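Chintase (Rhizomucor miehei, PDB 5YUQ) hydrolyses chitin as a glycoside hydrolase family 18 chitinase, probably cutting the beta-1,4-linked chain within an active-site tunnel on a TIM barrel. Local coordinates at residues 314-318 / 319-323; 305-308 / 309-312; 260-264 / 265-269; 244-247 / 248-251; 354-357 / 358-362. All coordinates share one frame; numbering follows the deposited sequence. Where two conformers were deposited one is given.

Contact 1 of 5, residues 314-318 / 319-323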
loop_
_atom_site.group_PDB
_atom_site.type_symbol
_atom_site.label_atom_id
_atom_site.label_comp_id
_atom_site.label_asym_id
_atom_site.label_seq_id
_atom_site.Cartn_x
_atom_site.Cartn_y
_atom_site.Cartn_z
ATOM N N TYR A 314 -4.260 17.661 8.320
ATOM C CA TYR A 314 -5.643 17.266 8.185
ATOM C C TYR A 314 -6.462 18.516 7.992
ATOM O O TYR A 314 -5.991 19.618 8.262
ATOM C CB TYR A 314 -6.126 16.451 9.392
ATOM C CG TYR A 314 -6.131 17.187 10.712
ATOM C CD1 TYR A 314 -4.972 17.309 11.472
ATOM C CD2 TYR A 314 -7.303 17.726 11.217
ATOM C CE1 TYR A 314 -4.983 17.963 12.689
ATOM C CE2 TYR A 314 -7.322 18.379 12.427
ATOM C CZ TYR A 314 -6.165 18.504 13.154
ATOM O OH TYR A 314 -6.188 19.162 14.357
ATOM N N ALA A 315 -7.673 18.352 7.481
ATOM C CA ALA A 315 -8.499 19.508 7.180
ATOM C C ALA A 315 -9.943 19.192 7.506
ATOM O O ALA A 315 -10.377 18.047 7.404
ATOM C CB ALA A 315 -8.343 19.907 5.717
ATOM N N TYR A 316 -10.688 20.210 7.918
ATOM C CA TYR A 316 -12.087 20.010 8.238
ATOM C C TYR A 316 -12.969 20.852 7.324
ATOM O O TYR A 316 -12.711 22.037 7.112
ATOM C CB TYR A 316 -12.367 20.362 9.696
ATOM C CG TYR A 316 -13.820 20.169 10.064
ATOM C CD1 TYR A 316 -14.366 18.893 10.165
ATOM C CD2 TYR A 316 -14.649 21.255 10.286
ATOM C CE1 TYR A 316 -15.708 18.710 10.492
ATOM C CE2 TYR A 316 -15.982 21.078 10.612
ATOM C CZ TYR A 316 -16.500 19.806 10.711
ATOM O OH TYR A 316 -17.828 19.644 11.032
ATOM N N SER A 317 -14.001 20.220 6.776
ATOM C CA SER A 317 -15.006 20.926 5.996
ATOM C C SER A 317 -16.311 20.908 6.759
ATOM O O SER A 317 -16.912 19.852 6.933
ATOM C CB SER A 317 -15.207 20.249 4.639
ATOM O OG SER A 317 -16.337 20.807 3.975
ATOM N N PHE A 318 -16.771 22.084 7.192
ATOM C CA PHE A 318 -18.014 22.165 7.945
ATOM C C PHE A 318 -19.146 21.626 7.070
ATOM O O PHE A 318 -20.038 20.924 7.542
ATOM C CB PHE A 318 -18.284 23.606 8.388
ATOM C CG PHE A 318 -19.416 23.722 9.359
ATOM C CD1 PHE A 318 -19.199 23.627 10.725
ATOM C CD2 PHE A 318 -20.708 23.912 8.901
ATOM C CE1 PHE A 318 -20.250 23.722 11.622
ATOM C CE2 PHE A 318 -21.763 23.999 9.783
ATOM C CZ PHE A 318 -21.543 23.907 11.149
ATOM N N SER A 319 -19.087 21.946 5.779
ATOM C CA SER A 319 -20.027 21.381 4.815
ATOM C C SER A 319 -19.787 19.877 4.682
ATOM O O SER A 319 -18.730 19.447 4.224
ATOM C CB SER A 319 -19.872 22.058 3.454
ATOM O OG SER A 319 -20.711 21.446 2.493
ATOM N N GLY A 320 -20.775 19.087 5.093
ATOM C CA GLY A 320 -20.652 17.640 5.103
ATOM C C GLY A 320 -19.957 17.101 6.342
ATOM O O GLY A 320 -19.837 15.883 6.500
ATOM N N SER A 321 -19.509 18.007 7.211
ATOM C CA SER A 321 -18.781 17.666 8.441
ATOM C C SER A 321 -17.694 16.628 8.184
ATOM O O SER A 321 -17.606 15.613 8.869
ATOM C CB SER A 321 -19.727 17.184 9.543
ATOM O OG SER A 321 -19.066 17.194 10.804
ATOM N N LYS A 322 -16.856 16.912 7.199
ATOM C CA LYS A 322 -15.839 15.965 6.763
ATOM C C LYS A 322 -14.479 16.332 7.316
ATOM O O LYS A 322 -14.070 17.487 7.248
ATOM C CB LYS A 322 -15.754 15.974 5.235
ATOM C CG LYS A 322 -17.102 15.876 4.548
ATOM C CD LYS A 322 -16.968 15.603 3.061
ATOM C CE LYS A 322 -16.488 16.809 2.288
ATOM N NZ LYS A 322 -16.875 16.704 0.849
ATOM N N VAL A 323 -13.769 15.343 7.843
ATOM C CA VAL A 323 -12.345 15.513 8.111
ATOM C C VAL A 323 -11.541 14.754 7.064
ATOM O O VAL A 323 -11.833 13.599 6.758
ATOM C CB VAL A 323 -11.945 15.074 9.539
ATOM C CG1 VAL A 323 -12.315 13.621 9.784
ATOM C CG2 VAL A 323 -10.453 15.304 9.757
HETATM O O HOH W 1 -17.306 23.958 4.545
#

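Contact 2 of 5, residues 305-308 / 309-312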
loop_
_atom_site.group_PDB
_atom_site.type_symbol
_atom_site.label_atom_id
_atom_site.label_comp_id
_atom_site.label_asym_id
_atom_site.label_seq_id
_atom_site.Cartn_x
_atom_site.Cartn_y
_atom_site.Cartn_z
ATOM N N TYR A 305 -5.157 21.949 9.263
ATOM C CA TYR A 305 -4.439 21.830 10.523
ATOM C C TYR A 305 -3.252 20.900 10.332
ATOM O O TYR A 305 -3.096 20.274 9.284
ATOM C CB TYR A 305 -5.345 21.222 11.589
ATOM C CG TYR A 305 -6.602 22.010 11.886
ATOM C CD1 TYR A 305 -6.596 23.017 12.841
ATOM C CD2 TYR A 305 -7.791 21.735 11.230
ATOM C CE1 TYR A 305 -7.744 23.744 13.123
ATOM C CE2 TYR A 305 -8.943 22.468 11.504
ATOM C CZ TYR A 305 -8.907 23.457 12.458
ATOM O OH TYR A 305 -10.048 24.180 12.741
ATOM N N TRP A 306 -2.421 20.804 11.358
ATOM C CA TRP A 306 -1.328 19.842 11.353
ATOM C C TRP A 306 -1.446 19.046 12.623
ATOM O O TRP A 306 -1.673 19.611 13.696
ATOM C CB TRP A 306 0.020 20.555 11.318
ATOM C CG TRP A 306 1.216 19.625 11.403
ATOM C CD1 TRP A 306 1.904 19.276 12.526
ATOM C CD2 TRP A 306 1.858 18.959 10.311
ATOM N NE1 TRP A 306 2.938 18.420 12.199
ATOM C CE2 TRP A 306 2.931 18.220 10.842
ATOM C CE3 TRP A 306 1.634 18.926 8.931
ATOM C CZ2 TRP A 306 3.772 17.448 10.041
ATOM C CZ3 TRP A 306 2.463 18.165 8.139
ATOM C CH2 TRP A 306 3.525 17.440 8.690
ATOM N N ASP A 307 -1.312 17.729 12.517
ATOM C CA ASP A 307 -1.318 16.897 13.706
ATOM C C ASP A 307 0.119 16.585 14.100
ATOM O O ASP A 307 0.817 15.837 13.408
ATOM C CB ASP A 307 -2.083 15.602 13.467
ATOM C CG ASP A 307 -2.055 14.699 14.669
ATOM O OD1 ASP A 307 -2.395 15.176 15.771
ATOM O OD2 ASP A 307 -1.681 13.516 14.534
ATOM N N ASP A 308 0.561 17.161 15.212
ATOM C CA ASP A 308 1.945 16.990 15.646
ATOM C C ASP A 308 2.267 15.552 16.067
ATOM O O ASP A 308 3.404 15.124 15.939
ATOM C CB ASP A 308 2.290 17.970 16.773
ATOM C CG ASP A 308 3.774 17.994 17.092
ATOM O OD1 ASP A 308 4.596 18.033 16.149
ATOM O OD2 ASP A 308 4.124 17.967 18.290
ATOM N N ILE A 309 1.284 14.800 16.554
ATOM C CA ILE A 309 1.548 13.411 16.936
ATOM C C ILE A 309 1.914 12.538 15.735
ATOM O O ILE A 309 2.957 11.877 15.733
ATOM C CB ILE A 309 0.360 12.788 17.694
ATOM C CG1 ILE A 309 0.292 13.351 19.115
ATOM C CG2 ILE A 309 0.493 11.273 17.740
ATOM C CD1 ILE A 309 -0.960 12.958 19.877
ATOM N N SER A 310 1.067 12.553 14.709
ATOM C CA SER A 310 1.242 11.675 13.553
ATOM C C SER A 310 2.134 12.282 12.486
ATOM O O SER A 310 2.540 11.591 11.557
ATOM C CB SER A 310 -0.115 11.314 12.938
ATOM O OG SER A 310 -0.732 12.451 12.367
ATOM N N LYS A 311 2.446 13.570 12.635
ATOM C CA LYS A 311 3.199 14.337 11.645
ATOM C C LYS A 311 2.506 14.334 10.290
ATOM O O LYS A 311 3.150 14.102 9.268
ATOM C CB LYS A 311 4.634 13.810 11.483
ATOM C CG LYS A 311 5.362 13.552 12.788
ATOM C CD LYS A 311 5.594 14.845 13.549
ATOM C CE LYS A 311 6.226 14.551 14.907
ATOM N NZ LYS A 311 6.313 15.768 15.772
ATOM N N THR A 312 1.202 14.618 10.282
ATOM C CA THR A 312 0.431 14.693 9.037
ATOM C C THR A 312 -0.559 15.846 9.075
ATOM O O THR A 312 -1.015 16.235 10.153
ATOM C CB THR A 312 -0.365 13.393 8.764
ATOM O OG1 THR A 312 -1.261 13.134 9.853
ATOM C CG2 THR A 312 0.570 12.198 8.598
#

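Contact 3 of 5, residues 260-264 / 265-269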
loop_
_atom_site.group_PDB
_atom_site.type_symbol
_atom_site.label_atom_id
_atom_site.label_comp_id
_atom_site.label_asym_id
_atom_site.label_seq_id
_atom_site.Cartn_x
_atom_site.Cartn_y
_atom_site.Cartn_z
ATOM N N GLN A 260 -19.066 4.556 5.033
ATOM C CA GLN A 260 -17.995 5.429 4.563
ATOM C C GLN A 260 -18.500 6.438 3.539
ATOM O O GLN A 260 -19.042 6.056 2.502
ATOM C CB GLN A 260 -16.874 4.590 3.952
ATOM C CG GLN A 260 -15.760 5.435 3.329
ATOM C CD GLN A 260 -15.077 6.318 4.348
ATOM O OE1 GLN A 260 -14.551 5.831 5.355
ATOM N NE2 GLN A 260 -15.082 7.629 4.097
ATOM N N ILE A 261 -18.336 7.728 3.830
ATOM C CA ILE A 261 -18.750 8.759 2.888
ATOM C C ILE A 261 -17.792 8.814 1.696
ATOM O O ILE A 261 -16.625 8.425 1.798
ATOM C CB ILE A 261 -18.827 10.158 3.540
ATOM C CG1 ILE A 261 -17.495 10.537 4.197
ATOM C CG2 ILE A 261 -19.961 10.207 4.565
ATOM C CD1 ILE A 261 -17.374 12.043 4.479
ATOM N N LYS A 262 -18.309 9.294 0.572
ATOM C CA LYS A 262 -17.526 9.444 -0.648
ATOM C C LYS A 262 -16.439 10.498 -0.479
ATOM O O LYS A 262 -16.658 11.541 0.146
ATOM C CB LYS A 262 -18.452 9.849 -1.798
ATOM C CG LYS A 262 -17.781 9.962 -3.156
ATOM C CD LYS A 262 -18.766 10.540 -4.178
ATOM C CE LYS A 262 -18.120 10.751 -5.539
ATOM N NZ LYS A 262 -17.722 9.477 -6.178
ATOM N N GLY A 263 -15.272 10.217 -1.048
ATOM C CA GLY A 263 -14.188 11.180 -1.114
ATOM C C GLY A 263 -14.315 12.055 -2.343
ATOM O O GLY A 263 -15.323 12.753 -2.506
ATOM N N ASP A 264 -13.312 12.027 -3.216
ATOM C CA ASP A 264 -13.377 12.855 -4.418
ATOM C C ASP A 264 -13.950 12.089 -5.610
ATOM O O ASP A 264 -14.547 11.026 -5.443
ATOM C CB ASP A 264 -12.009 13.470 -4.750
ATOM C CG ASP A 264 -10.982 12.439 -5.162
ATOM O OD1 ASP A 264 -11.334 11.256 -5.374
ATOM O OD2 ASP A 264 -9.800 12.817 -5.284
ATOM N N SER A 265 -13.760 12.633 -6.812
ATOM C CA SER A 265 -14.316 12.032 -8.022
ATOM C C SER A 265 -13.726 10.664 -8.346
ATOM O O SER A 265 -14.326 9.889 -9.089
ATOM C CB SER A 265 -14.133 12.974 -9.214
ATOM O OG SER A 265 -12.765 13.143 -9.525
ATOM N N THR A 266 -12.547 10.367 -7.802
ATOM C CA THR A 266 -11.915 9.071 -8.027
ATOM C C THR A 266 -12.547 7.992 -7.161
ATOM O O THR A 266 -12.295 6.803 -7.363
ATOM C CB THR A 266 -10.398 9.096 -7.731
ATOM O OG1 THR A 266 -10.182 9.236 -6.320
ATOM C CG2 THR A 266 -9.709 10.216 -8.482
ATOM N N ASP A 267 -13.366 8.406 -6.196
ATOM C CA ASP A 267 -13.959 7.462 -5.248
ATOM C C ASP A 267 -15.290 6.920 -5.757
ATOM O O ASP A 267 -16.360 7.387 -5.362
ATOM C CB ASP A 267 -14.126 8.111 -3.872
ATOM C CG ASP A 267 -14.572 7.131 -2.805
ATOM O OD1 ASP A 267 -14.582 5.911 -3.063
ATOM O OD2 ASP A 267 -14.909 7.593 -1.698
ATOM N N GLU A 268 -15.209 5.937 -6.645
ATOM C CA GLU A 268 -16.391 5.291 -7.192
ATOM C C GLU A 268 -16.852 4.205 -6.243
ATOM O O GLU A 268 -16.033 3.504 -5.642
ATOM C CB GLU A 268 -16.078 4.658 -8.549
ATOM C CG GLU A 268 -15.771 5.635 -9.672
ATOM C CD GLU A 268 -15.397 4.924 -10.964
ATOM O OE1 GLU A 268 -14.970 3.752 -10.896
ATOM O OE2 GLU A 268 -15.539 5.533 -12.048
ATOM N N LYS A 269 -18.164 4.054 -6.116
ATOM C CA LYS A 269 -18.708 2.977 -5.310
ATOM C C LYS A 269 -18.306 1.653 -5.933
ATOM O O LYS A 269 -18.353 1.494 -7.153
ATOM C CB LYS A 269 -20.230 3.084 -5.221
ATOM C CG LYS A 269 -20.731 3.258 -3.810
ATOM C CD LYS A 269 -22.244 3.377 -3.760
ATOM C CE LYS A 269 -22.708 3.534 -2.324
ATOM N NZ LYS A 269 -24.191 3.553 -2.204
HETATM O O HOH W 2 -17.248 10.093 -9.030
#

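Contact 4 of 5, residues 244-247 / 248-251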
loop_
_atom_site.group_PDB
_atom_site.type_symbol
_atom_site.label_atom_id
_atom_site.label_comp_id
_atom_site.label_asym_id
_atom_site.label_seq_id
_atom_site.Cartn_x
_atom_site.Cartn_y
_atom_site.Cartn_z
ATOM N N PRO A 244 -18.288 19.205 14.901
ATOM C CA PRO A 244 -17.260 19.915 14.130
ATOM C C PRO A 244 -15.864 19.809 14.738
ATOM O O PRO A 244 -15.716 19.662 15.956
ATOM C CB PRO A 244 -17.742 21.371 14.167
ATOM C CG PRO A 244 -19.247 21.249 14.345
ATOM C CD PRO A 244 -19.431 20.072 15.250
ATOM N N ILE A 245 -14.853 19.859 13.877
ATOM C CA ILE A 245 -13.482 20.021 14.326
ATOM C C ILE A 245 -13.209 21.513 14.448
ATOM O O ILE A 245 -13.676 22.309 13.630
ATOM C CB ILE A 245 -12.502 19.338 13.361
ATOM C CG1 ILE A 245 -12.497 17.829 13.623
ATOM C CG2 ILE A 245 -11.091 19.921 13.494
ATOM C CD1 ILE A 245 -11.573 17.058 12.704
ATOM N N THR A 246 -12.502 21.892 15.507
ATOM C CA THR A 246 -12.109 23.275 15.717
ATOM C C THR A 246 -10.627 23.342 16.046
ATOM O O THR A 246 -9.924 22.334 16.000
ATOM C CB THR A 246 -12.895 23.925 16.874
ATOM O OG1 THR A 246 -12.488 23.341 18.114
ATOM C CG2 THR A 246 -14.397 23.745 16.692
ATOM N N ALA A 247 -10.152 24.534 16.391
ATOM C CA ALA A 247 -8.757 24.701 16.782
ATOM C C ALA A 247 -8.465 23.956 18.078
ATOM O O ALA A 247 -7.308 23.677 18.391
ATOM C CB ALA A 247 -8.426 26.174 16.942
ATOM N N SER A 248 -9.517 23.649 18.831
ATOM C CA SER A 248 -9.379 23.025 20.144
ATOM C C SER A 248 -9.502 21.508 20.129
ATOM O O SER A 248 -9.021 20.846 21.043
ATOM C CB SER A 248 -10.428 23.583 21.111
ATOM O OG SER A 248 -10.146 24.924 21.463
ATOM N N THR A 249 -10.152 20.952 19.111
ATOM C CA THR A 249 -10.496 19.531 19.152
ATOM C C THR A 249 -9.353 18.614 18.756
ATOM O O THR A 249 -9.273 17.483 19.229
ATOM C CB THR A 249 -11.672 19.193 18.236
ATOM O OG1 THR A 249 -11.297 19.439 16.878
ATOM C CG2 THR A 249 -12.902 20.014 18.603
ATOM N N GLY A 250 -8.483 19.092 17.875
ATOM C CA GLY A 250 -7.478 18.228 17.289
ATOM C C GLY A 250 -8.148 17.295 16.299
ATOM O O GLY A 250 -9.332 17.459 15.971
ATOM N N LEU A 251 -7.393 16.307 15.832
ATOM C CA LEU A 251 -7.861 15.380 14.811
ATOM C C LEU A 251 -8.722 14.259 15.372
ATOM O O LEU A 251 -9.645 13.786 14.710
ATOM C CB LEU A 251 -6.648 14.771 14.091
ATOM C CG LEU A 251 -6.874 13.555 13.185
ATOM C CD1 LEU A 251 -7.729 13.925 11.979
ATOM C CD2 LEU A 251 -5.529 12.966 12.732
HETATM O O HOH W 3 -7.673 21.117 15.947
#

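Contact 5 of 5, residues 354-357 / 358-362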
loop_
_atom_site.group_PDB
_atom_site.type_symbol
_atom_site.label_atom_id
_atom_site.label_comp_id
_atom_site.label_asym_id
_atom_site.label_seq_id
_atom_site.Cartn_x
_atom_site.Cartn_y
_atom_site.Cartn_z
ATOM N N MET A 354 -1.605 9.865 -8.981
ATOM C CA MET A 354 -2.268 10.738 -8.024
ATOM C C MET A 354 -1.570 12.063 -7.763
ATOM O O MET A 354 -2.143 12.938 -7.229
ATOM C CB MET A 354 -2.506 10.037 -6.660
ATOM C CG MET A 354 -3.278 8.769 -6.768
ATOM S SD MET A 354 -3.319 8.073 -5.043
ATOM C CE MET A 354 -4.448 6.671 -5.291
ATOM N N ASP A 355 -0.309 12.136 -8.163
ATOM C CA ASP A 355 0.472 13.348 -7.963
ATOM C C ASP A 355 -0.027 14.431 -8.909
ATOM O O ASP A 355 -0.684 14.134 -9.914
ATOM C CB ASP A 355 1.955 13.072 -8.229
ATOM C CG ASP A 355 2.868 14.008 -7.463
ATOM O OD1 ASP A 355 2.384 14.965 -6.814
ATOM O OD2 ASP A 355 4.083 13.788 -7.518
ATOM N N ASP A 356 0.268 15.683 -8.584
ATOM C CA ASP A 356 -0.091 16.778 -9.486
ATOM C C ASP A 356 0.897 16.885 -10.649
ATOM O O ASP A 356 1.878 16.139 -10.729
ATOM C CB ASP A 356 -0.238 18.101 -8.719
ATOM C CG ASP A 356 1.039 18.532 -8.019
ATOM O OD1 ASP A 356 2.146 18.246 -8.533
ATOM O OD2 ASP A 356 0.934 19.194 -6.962
ATOM N N ASP A 357 0.632 17.807 -11.567
ATOM C CA ASP A 357 1.469 17.933 -12.750
ATOM C C ASP A 357 2.853 18.489 -12.421
ATOM O O ASP A 357 3.780 18.392 -13.222
ATOM C CB ASP A 357 0.767 18.822 -13.778
ATOM C CG ASP A 357 -0.435 18.150 -14.411
ATOM O OD1 ASP A 357 -0.575 16.916 -14.287
ATOM O OD2 ASP A 357 -1.231 18.863 -15.058
ATOM N N GLU A 358 2.989 19.082 -11.244
ATOM C CA GLU A 358 4.273 19.617 -10.806
ATOM C C GLU A 358 5.098 18.602 -10.023
ATOM O O GLU A 358 6.182 18.928 -9.542
ATOM C CB GLU A 358 4.063 20.868 -9.949
ATOM C CG GLU A 358 3.408 22.038 -10.690
ATOM C CD GLU A 358 1.924 21.828 -10.961
ATOM O OE1 GLU A 358 1.228 21.227 -10.113
ATOM O OE2 GLU A 358 1.452 22.260 -12.033
ATOM N N ASN A 359 4.589 17.378 -9.897
ATOM C CA ASN A 359 5.278 16.324 -9.149
ATOM C C ASN A 359 5.550 16.740 -7.709
ATOM O O ASN A 359 6.584 16.378 -7.153
ATOM C CB ASN A 359 6.612 15.922 -9.810
ATOM C CG ASN A 359 6.490 15.689 -11.308
ATOM O OD1 ASN A 359 5.897 14.702 -11.749
ATOM N ND2 ASN A 359 7.091 16.579 -12.099
ATOM N N THR A 360 4.627 17.486 -7.105
ATOM C CA THR A 360 4.816 17.968 -5.737
ATOM C C THR A 360 5.157 16.846 -4.752
ATOM O O THR A 360 6.134 16.941 -4.008
ATOM C CB THR A 360 3.579 18.714 -5.221
ATOM O OG1 THR A 360 3.320 19.846 -6.063
ATOM C CG2 THR A 360 3.809 19.203 -3.798
ATOM N N LEU A 361 4.350 15.789 -4.745
ATOM C CA LEU A 361 4.573 14.696 -3.800
ATOM C C LEU A 361 5.769 13.831 -4.171
ATOM O O LEU A 361 6.514 13.411 -3.296
ATOM C CB LEU A 361 3.320 13.838 -3.636
ATOM C CG LEU A 361 2.098 14.602 -3.123
ATOM C CD1 LEU A 361 1.040 13.601 -2.732
ATOM C CD2 LEU A 361 2.455 15.502 -1.946
ATOM N N LEU A 362 5.971 13.570 -5.459
ATOM C CA LEU A 362 7.123 12.761 -5.861
ATOM C C LEU A 362 8.427 13.506 -5.593
ATOM O O LEU A 362 9.407 12.909 -5.151
ATOM C CB LEU A 362 7.015 12.341 -7.329
ATOM C CG LEU A 362 8.122 11.446 -7.902
ATOM C CD1 LEU A 362 8.291 10.170 -7.083
ATOM C CD2 LEU A 362 7.830 11.116 -9.357
HETATM O O HOH W 4 4.863 12.970 -10.004
#

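Contact 1 of 5, residues 314-318 / 319-323
Ser319 begins the return limb of a tight beta hairpin, and its carbonyl O takes the hydroxyl of Ser317: Ser317 OG gives its proton to Ser319 O over 2.8 Å, in the carbonyl plane and on a lone pair. A chi1 of 170°, which sets OG anti to the backbone nitrogen of Ser317, carries that hydroxyl forward to the turn. A water accepts from Ser319 N at 3.0 Å and returns a weak bond to Ser317 OG. Gly320 follows in the type II turn from Phe318 to Ser321, with the positive phi (83°) that the third position of such a turn adopts. Ser321 N then closes the turn on Phe318 O (3.0 Å), while Ser321 OG sits in the plane of the Tyr316 ring at its edge, 2.8 Å from Tyr316 OH. Lys322 restores the strand ladder: Ser317 N reaches Lys322 O at 2.8 Å, and Lys322 N answers to Ser317 O at 3.0 Å. Since Ser321 and Lys322 both face Ser317, this is a G1 beta bulge. Val323 pairs with Tyr316, its CA 3.3 Å from Ala315 O in a CA-H...O contact. Ser321 OG also bonds Thr241 OG1, so the buried phenol of Tyr316 ends in a chain of hydroxyls that ties the hairpin to the neighbouring loop and probably restrains the ring.

Contact 2 of 5, residues 305-308 / 309-312
Asp307 OD2 is gripped twice by Ser310. The hydroxyl Ser310 OG donates at 2.6 Å to the anti lone pair, and the amide Ser310 N comes in at 2.9 Å from above the carboxylate plane. Ser310 OG can serve because chi1 of 67° tucks it between its own N and carbonyl carbon, close to its amide; a weak bond from Tyr252 OH adds a third donor to the same oxygen. The backbone beside it belongs to a beta hairpin: Asp307 N reaches Thr312 O at 2.8 Å, whereas the return from Thr312 N is weak. Lys311 and Thr312 both face Asp307, which makes a G1 beta bulge. The Trp306 indole lies against this bulge, with Thr312 N over one face, offset toward the rim, and CZ2 3.4 Å from Lys311 C. On the outer side Lys311 folds back at chi2 to run alongside Asp308, and its NZ forms a salt bridge with Asp308 OD1 at 2.9 Å, from above the carboxylate plane, plus a weak bond to Asp308 O. The two acids thus differ: the buried Asp307 oxygen is solvated by neutral N-H and O-H donors, which would probably stabilise a carboxylate there, while exposed Asp308 is balanced by a lysine.

Contact 3 of 5, residues 260-264 / 265-269
Asp267 reaches back across the loop to Gly263, and its side chain can be followed outward. CB sits 3.3 Å from Asp264 O; CG comes next, with Gly263 N its nearest partner across the contact; OD2 then takes Gly263 N at 2.7 Å, nearly straight and on its anti lone pair. The carboxylate is set there by a chi1 of -173°, with CG trans to the backbone N. Beyond the two segments, OD2 also accepts from Gly283 N and OD1 from Ser282 N, so both oxygens of this buried group are held by backbone amides. Lys262 slides past it in the opposite direction. Its CG, CD and CE pass by Asp267 O before the last torsion bends NZ onto that same oxygen at 2.6 Å, from above the carbonyl plane. A water links the same NZ (3.0 Å) to Ser265 O (2.9 Å). The turn itself is type I, Asp264 to Asp267, closed by Asp267 N on Asp264 O at 3.0 Å. Asp264 OD1 holds its far corner: Thr266 OG1 meets the syn lone pair at 2.5 Å, and Thr266 N bonds from above the carboxylate plane. The other oxygen, Asp264 OD2, bonds Ile286 N of strand 284-286 and Thr289 OG1 of helix 287-292. Two buried aspartates therefore serve as hubs for amides and hydroxyls, joining this loop to residues 282-289. Lys262 NZ binds a carbonyl and a water while staying 5.6 Å from Asp267 OD2, near enough that its charge would probably still ease the burial of that carboxylate.

Contact 4 of 5, residues 244-247 / 248-251
Thr246 and Thr249 meet across an ST turn whose flat groups are peptide units; Thr249 OG1 lies in the plane of the Gly250 carbonyl, on a lone pair of Gly250 O, at 2.9 Å. The turn is defined by Thr246 OG1, which accepts from Ser248 N at 3.1 Å. A chi1 of 69° in Thr246 swings OG1 to the side of the chain that brings it within reach of that amide. Thr249 OG1 is a donor to Gly250 O and at the same time an acceptor, taking Thr246 N at 3.1 Å, so one hydroxyl bridges the two limbs. The side chains of Thr246 and Thr249 cross at about a right angle, CG2 of Thr249 lying 3.4 Å from OG1 of Thr246. Ile245 crosses Thr249 in the same way and presents CG2 to its OG1; farther on, Ile245 packs on Tyr316 and Val323 of the hairpin strands 312-317 and 322-325, while Leu251 touches Tyr314 and Val323. Across the mouth of the turn a water links the two limbs, donating to Thr246 O at 2.6 Å and accepting from Gly250 N at 2.9 Å.

Contact 5 of 5, residues 354-357 / 358-362
The start of helix 360-363 is held by two aspartates from the loop before it, Asp355 and Asp356, which take the amides of its first turn. Asn359 occupies the N-cap position but makes no capping bond with its side chain. Asp355 straddles two successive amides: Leu361 N reaches OD1 at 3.0 Å on the syn side, slightly out of the carboxylate plane, and Leu362 N reaches OD2 at 2.8 Å from above that plane. Asp356 N meets Asp355 OD1 too, from the face opposite to Leu361 N. Asp356 also spans a residue with both oxygens. Thr360 N gives OD1 an almost straight bond of 3.0 Å, and Thr360 OG1 meets the syn lone pair of OD2 at 2.6 Å. With chi1 at 61°, the Asp356 carboxylate folds over the type I turn from Asp356 to Asn359, closed by Asn359 N on Asp356 O (3.1 Å). Glu358 OE1 stands 3.5 Å from Asp356 OD1, an unfavourable pairing that the donors around Asp356 probably offset. A water joins Asp355 OD2 to Asn359 OD1. Asp357 OD1 forms a salt bridge with Arg288 NH1. Helix 287-292 contributes Trp287, whose NE1 bonds Asp356 OD2 and which Thr360 and Leu361 touch; Leu361 also packs on Phe234 of strand 228-240, and Leu362 rests on Ala18 and Lys21.

Overall arrangement
Contacts 1 to 4 fall between strand 228-240 and strand 346-350, consistent with the insertion domain that many family 18 chitinases carry there beside the substrate groove; contact 5 comes after the last barrel strand. Contacts 1 and 2 occupy successive hairpins of one sheet, their centres 16 Å apart, and join where Tyr314 O meets Tyr305 N at 2.7 Å, probably a hydrogen bond. Contact 4 lies against both, 10 Å from contact 1 between centres, with Tyr316 OH 3.2 Å from Pro244 CA. Contact 3 touches contact 1 through Ile261 CD1 and Lys322 CG. Contact 5 stands apart, its nearest atoms about 6 Å from contact 3 and about 17 Å from contact 4.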